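Local atomic coordinates of D-threo-3-hydroxyaspartate dehydratase (Delftia, PDB entry 3WQC), a protein that catalyses the pyridoxal-phosphate-dependent dehydration and deamination of D-threo-3-hydroxyaspartate to oxaloacetate and ammonia, and also acts on two L-3-hydroxyaspartate isomers and D-serine. Residues Val249-Cys261 and Gly298-Gln310. Numbering follows the deposited sequence.
Sequences VFFDLVMRNIGVC and GTARQKQDFGYGQ
The short helix 253-258 packs against the loop leading into strand 310-312, and Asn257 and Gln302 fasten the two. ND2 of Asn257 spends both its N-H bonds on this loop: Gln302 OE1 at 2.9 Å lies in the asparagine amide plane, yet ND2 stands 62° above the plane of the glutamine carbonyl, while Gln304 O is 2.9 Å from ND2. The two amides are turned 73° apart, and Gln302, extended beyond CG, carries NE2 on to Val254 O (3.1 Å), a carbonyl that also accepts from Ile258 N within the helix. OD1 of Asn257 takes NH1 of Arg256 at 2.8 Å, nearly head-on along its C=O. Accepting at OD1 and donating twice at ND2, the amide is held in one orientation. The same NH1 reaches Gln304 OE1 less directly, with an N-H...O angle of 130°.

Beside this polar network, CD2 of Leu253 sits 4.1 Å from the Phe306 ring centroid, over the face, a CH-pi contact; CG of Gln304 lies over the opposite face, toward the rim, and CZ of Phe306 meets a face of the Arg256 guanidinium. Waters bridge the carbonyls of Arg256 and Asn257 to Lys303 NZ. Asp252 OD1 caps the helix start by accepting from Met255 N, and Gly259 closes it in a Schellman motif: a short helix capped at both ends, docked by side-chain amides onto a loop of the putative serine dehydratase domain.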
loop_
_atom_site.group_PDB
_atom_site.type_symbol
_atom_site.label_atom_id
_atom_site.label_comp_id
_atom_site.label_asym_id
_atom_site.label_seq_id
_atom_site.Cartn_x
_atom_site.Cartn_y
_atom_site.Cartn_z
ATOM N N VAL B 249 15.334 9.669 6.500
ATOM C CA VAL B 249 16.194 8.542 6.745
ATOM C C VAL B 249 16.505 7.835 5.420
ATOM O O VAL B 249 17.684 7.358 5.213
ATOM C CB VAL B 249 15.630 7.597 7.866
ATOM C CG1 VAL B 249 14.340 6.842 7.433
ATOM C CG2 VAL B 249 16.683 6.572 8.343
ATOM N N PHE B 250 15.487 7.771 4.542
ATOM C CA PHE B 250 15.698 7.204 3.201
ATOM C C PHE B 250 15.671 8.191 2.073
ATOM O O PHE B 250 16.288 7.950 1.002
ATOM C CB PHE B 250 14.627 6.097 2.894
ATOM C CG PHE B 250 14.603 4.982 3.934
ATOM C CD1 PHE B 250 15.804 4.470 4.546
ATOM C CD2 PHE B 250 13.381 4.380 4.246
ATOM C CE1 PHE B 250 15.751 3.397 5.473
ATOM C CE2 PHE B 250 13.343 3.295 5.140
ATOM C CZ PHE B 250 14.502 2.829 5.773
ATOM N N PHE B 251 14.886 9.272 2.195
ATOM C CA PHE B 251 14.497 10.119 1.101
ATOM C C PHE B 251 13.728 9.357 0.004
ATOM O O PHE B 251 13.509 8.134 0.148
ATOM C CB PHE B 251 15.688 10.965 0.489
ATOM C CG PHE B 251 16.199 12.020 1.440
ATOM C CD1 PHE B 251 15.345 13.080 1.816
ATOM C CD2 PHE B 251 17.517 11.993 1.902
ATOM C CE1 PHE B 251 15.836 14.147 2.606
ATOM C CE2 PHE B 251 18.004 13.045 2.729
ATOM C CZ PHE B 251 17.150 14.110 3.049
ATOM N N ASP B 252 13.295 10.084 -1.015
ATOM C CA ASP B 252 12.486 9.553 -2.092
ATOM C C ASP B 252 12.375 10.566 -3.178
ATOM O O ASP B 252 13.022 11.660 -3.087
ATOM C CB ASP B 252 11.120 9.031 -1.569
ATOM C CG ASP B 252 10.278 10.141 -0.918
ATOM O OD1 ASP B 252 10.459 11.320 -1.347
ATOM O OD2 ASP B 252 9.464 9.854 -0.009
ATOM N N LEU B 253 11.654 10.251 -4.263
ATOM C CA LEU B 253 11.625 11.172 -5.390
ATOM C C LEU B 253 10.752 12.412 -5.155
ATOM O O LEU B 253 11.026 13.488 -5.692
ATOM C CB LEU B 253 11.111 10.477 -6.651
ATOM C CG LEU B 253 12.097 9.334 -7.107
ATOM C CD1 LEU B 253 11.348 8.498 -8.157
ATOM C CD2 LEU B 253 13.367 9.969 -7.684
ATOM N N VAL B 254 9.731 12.282 -4.297
ATOM C CA VAL B 254 8.957 13.491 -3.887
ATOM C C VAL B 254 9.935 14.462 -3.170
ATOM O O VAL B 254 9.911 15.661 -3.485
ATOM C CB VAL B 254 7.790 13.088 -2.969
ATOM C CG1 VAL B 254 7.275 14.280 -2.161
ATOM C CG2 VAL B 254 6.694 12.538 -3.873
ATOM N N MET B 255 10.812 13.995 -2.297
ATOM C CA MET B 255 11.800 14.864 -1.611
ATOM C C MET B 255 12.794 15.432 -2.602
ATOM O O MET B 255 13.194 16.619 -2.489
ATOM C CB MET B 255 12.578 14.150 -0.495
ATOM C CG MET B 255 11.699 13.805 0.720
ATOM S SD MET B 255 11.179 15.238 1.691
ATOM C CE MET B 255 9.384 15.220 1.682
ATOM N N ARG B 256 13.233 14.624 -3.561
ATOM C CA ARG B 256 14.151 15.097 -4.623
ATOM C C ARG B 256 13.474 16.271 -5.361
ATOM O O ARG B 256 14.112 17.346 -5.596
ATOM C CB ARG B 256 14.432 13.951 -5.606
ATOM C CG ARG B 256 15.401 14.371 -6.706
ATOM C CD ARG B 256 14.608 14.896 -7.919
ATOM N NE ARG B 256 15.451 15.031 -9.106
ATOM C CZ ARG B 256 15.018 15.513 -10.283
ATOM N NH1 ARG B 256 13.737 15.910 -10.458
ATOM N NH2 ARG B 256 15.879 15.579 -11.309
ATOM N N ASN B 257 12.180 16.153 -5.721
ATOM C CA ASN B 257 11.492 17.196 -6.421
ATOM C C ASN B 257 11.245 18.459 -5.559
ATOM O O ASN B 257 11.230 19.596 -6.100
ATOM C CB ASN B 257 10.191 16.728 -6.975
ATOM C CG ASN B 257 10.363 15.905 -8.238
ATOM O OD1 ASN B 257 11.386 16.062 -8.943
ATOM N ND2 ASN B 257 9.324 15.136 -8.611
ATOM N N ILE B 258 11.067 18.271 -4.244
ATOM C CA ILE B 258 10.913 19.419 -3.343
ATOM C C ILE B 258 12.247 20.174 -3.318
ATOM O O ILE B 258 12.242 21.426 -3.141
ATOM C CB ILE B 258 10.500 18.942 -1.901
ATOM C CG1 ILE B 258 9.029 18.550 -1.985
ATOM C CG2 ILE B 258 10.645 20.112 -0.856
ATOM C CD1 ILE B 258 8.639 17.658 -0.778
ATOM N N GLY B 259 13.360 19.452 -3.477
ATOM C CA GLY B 259 14.692 20.056 -3.632
ATOM C C GLY B 259 15.581 19.883 -2.443
ATOM O O GLY B 259 16.599 20.574 -2.358
ATOM N N VAL B 260 15.210 19.008 -1.512
ATOM C CA VAL B 260 15.968 18.840 -0.265
ATOM C C VAL B 260 16.902 17.632 -0.341
ATOM O O VAL B 260 17.682 17.395 0.611
ATOM C CB VAL B 260 15.057 18.806 0.956
ATOM C CG1 VAL B 260 14.292 20.181 1.060
ATOM C CG2 VAL B 260 14.098 17.613 0.893
ATOM N N CYS B 261 16.925 16.904 -1.485
ATOM C CA CYS B 261 17.945 15.872 -1.633
ATOM C C CYS B 261 18.102 15.699 -3.163
ATOM O O CYS B 261 17.320 16.230 -3.974
ATOM C CB CYS B 261 17.512 14.519 -0.995
ATOM S SG CYS B 261 16.131 13.723 -1.797
ATOM N N GLY B 298 2.937 10.689 -5.783
ATOM C CA GLY B 298 3.178 12.083 -5.379
ATOM C C GLY B 298 3.968 12.904 -6.363
ATOM O O GLY B 298 3.809 14.141 -6.377
ATOM N N THR B 299 4.813 12.276 -7.226
ATOM C CA THR B 299 5.564 13.078 -8.176
ATOM C C THR B 299 4.709 13.562 -9.339
ATOM O O THR B 299 5.197 14.465 -10.093
ATOM C CB THR B 299 6.787 12.329 -8.711
ATOM O OG1 THR B 299 6.369 11.182 -9.512
ATOM C CG2 THR B 299 7.747 11.915 -7.555
ATOM N N ALA B 300 3.466 13.052 -9.500
ATOM C CA ALA B 300 2.622 13.389 -10.671
ATOM C C ALA B 300 2.370 14.888 -10.803
ATOM O O ALA B 300 2.353 15.405 -11.919
ATOM C CB ALA B 300 1.304 12.668 -10.687
ATOM N N ARG B 301 2.267 15.578 -9.711
ATOM C CA ARG B 301 1.975 17.023 -9.814
ATOM C C ARG B 301 3.233 17.893 -9.637
ATOM O O ARG B 301 3.135 19.127 -9.582
ATOM C CB ARG B 301 1.019 17.420 -8.717
ATOM C CG ARG B 301 1.590 17.160 -7.295
ATOM C CD ARG B 301 1.660 15.667 -6.995
ATOM N NE ARG B 301 0.338 15.063 -7.261
ATOM C CZ ARG B 301 -0.605 14.843 -6.340
ATOM N NH1 ARG B 301 -0.411 15.111 -5.056
ATOM N NH2 ARG B 301 -1.755 14.320 -6.715
ATOM N N GLN B 302 4.396 17.308 -9.444
ATOM C CA GLN B 302 5.597 18.041 -9.171
ATOM C C GLN B 302 6.318 18.386 -10.486
ATOM O O GLN B 302 5.774 18.110 -11.561
ATOM C CB GLN B 302 6.525 17.229 -8.278
ATOM C CG GLN B 302 5.947 17.007 -6.875
ATOM C CD GLN B 302 6.997 16.330 -6.045
ATOM O OE1 GLN B 302 7.414 15.177 -6.379
ATOM N NE2 GLN B 302 7.412 16.933 -4.909
ATOM N N LYS B 303 7.523 18.964 -10.415
ATOM C CA LYS B 303 8.188 19.456 -11.607
ATOM C C LYS B 303 8.619 18.328 -12.536
ATOM O O LYS B 303 8.838 18.557 -13.709
ATOM C CB LYS B 303 9.421 20.347 -11.258
ATOM C CG LYS B 303 10.615 19.621 -10.542
ATOM C CD LYS B 303 11.667 20.562 -9.911
ATOM C CE LYS B 303 12.917 19.803 -9.494
ATOM N NZ LYS B 303 13.933 20.788 -8.993
ATOM N N GLN B 304 8.791 17.133 -12.008
ATOM C CA GLN B 304 9.175 15.996 -12.823
ATOM C C GLN B 304 8.383 14.747 -12.366
ATOM O O GLN B 304 8.513 14.272 -11.222
ATOM C CB GLN B 304 10.675 15.742 -12.703
ATOM C CG GLN B 304 11.021 14.558 -13.639
ATOM C CD GLN B 304 12.527 14.481 -13.895
ATOM O OE1 GLN B 304 13.310 15.256 -13.342
ATOM N NE2 GLN B 304 12.927 13.561 -14.710
ATOM N N ASP B 305 7.569 14.237 -13.276
ATOM C CA ASP B 305 6.723 13.058 -12.954
ATOM C C ASP B 305 7.539 11.800 -13.185
ATOM O O ASP B 305 8.038 11.586 -14.332
ATOM C CB ASP B 305 5.498 13.120 -13.876
ATOM C CG ASP B 305 4.513 11.996 -13.644
ATOM O OD1 ASP B 305 4.743 11.141 -12.783
ATOM O OD2 ASP B 305 3.465 12.038 -14.286
ATOM N N PHE B 306 7.722 10.984 -12.155
ATOM C CA PHE B 306 8.513 9.741 -12.282
ATOM C C PHE B 306 7.591 8.493 -12.413
ATOM O O PHE B 306 8.104 7.381 -12.210
ATOM C CB PHE B 306 9.452 9.615 -11.089
ATOM C CG PHE B 306 10.591 10.601 -11.134
ATOM C CD1 PHE B 306 11.756 10.303 -11.893
ATOM C CD2 PHE B 306 10.553 11.777 -10.387
ATOM C CE1 PHE B 306 12.860 11.186 -11.854
ATOM C CE2 PHE B 306 11.630 12.663 -10.374
ATOM C CZ PHE B 306 12.780 12.380 -11.116
ATOM N N GLY B 307 6.307 8.647 -12.692
ATOM C CA GLY B 307 5.385 7.480 -12.825
ATOM C C GLY B 307 5.422 6.726 -11.517
ATOM O O GLY B 307 5.394 7.368 -10.450
ATOM N N TYR B 308 5.515 5.384 -11.575
ATOM C CA TYR B 308 5.610 4.574 -10.397
ATOM C C TYR B 308 7.051 4.322 -9.948
ATOM O O TYR B 308 7.297 3.505 -9.043
ATOM C CB TYR B 308 4.862 3.233 -10.603
ATOM C CG TYR B 308 3.389 3.423 -10.555
ATOM C CD1 TYR B 308 2.588 3.714 -11.710
ATOM C CD2 TYR B 308 2.707 3.282 -9.305
ATOM C CE1 TYR B 308 1.203 3.924 -11.605
ATOM C CE2 TYR B 308 1.340 3.516 -9.233
ATOM C CZ TYR B 308 0.605 3.781 -10.338
ATOM O OH TYR B 308 -0.744 3.945 -10.241
ATOM N N GLY B 309 8.030 5.065 -10.528
ATOM C CA GLY B 309 9.370 5.040 -9.961
ATOM C C GLY B 309 10.429 5.240 -11.030
ATOM O O GLY B 309 10.188 4.907 -12.201
ATOM N N GLN B 310 11.571 5.741 -10.591
ATOM C CA GLN B 310 12.731 5.913 -11.485
ATOM C C GLN B 310 13.525 4.616 -11.591
ATOM O O GLN B 310 13.950 4.052 -10.601
ATOM C CB GLN B 310 13.663 7.005 -10.923
ATOM C CG GLN B 310 14.995 7.145 -11.683
ATOM C CD GLN B 310 14.760 7.523 -13.129
ATOM O OE1 GLN B 310 14.064 8.501 -13.428
ATOM N NE2 GLN B 310 15.369 6.736 -14.088
HETATM O O HOH W 1 15.541 18.634 -7.385
HETATM O O HOH W 2 8.462 19.945 -7.937
HETATM O O HOH W 3 12.862 21.757 -6.502
#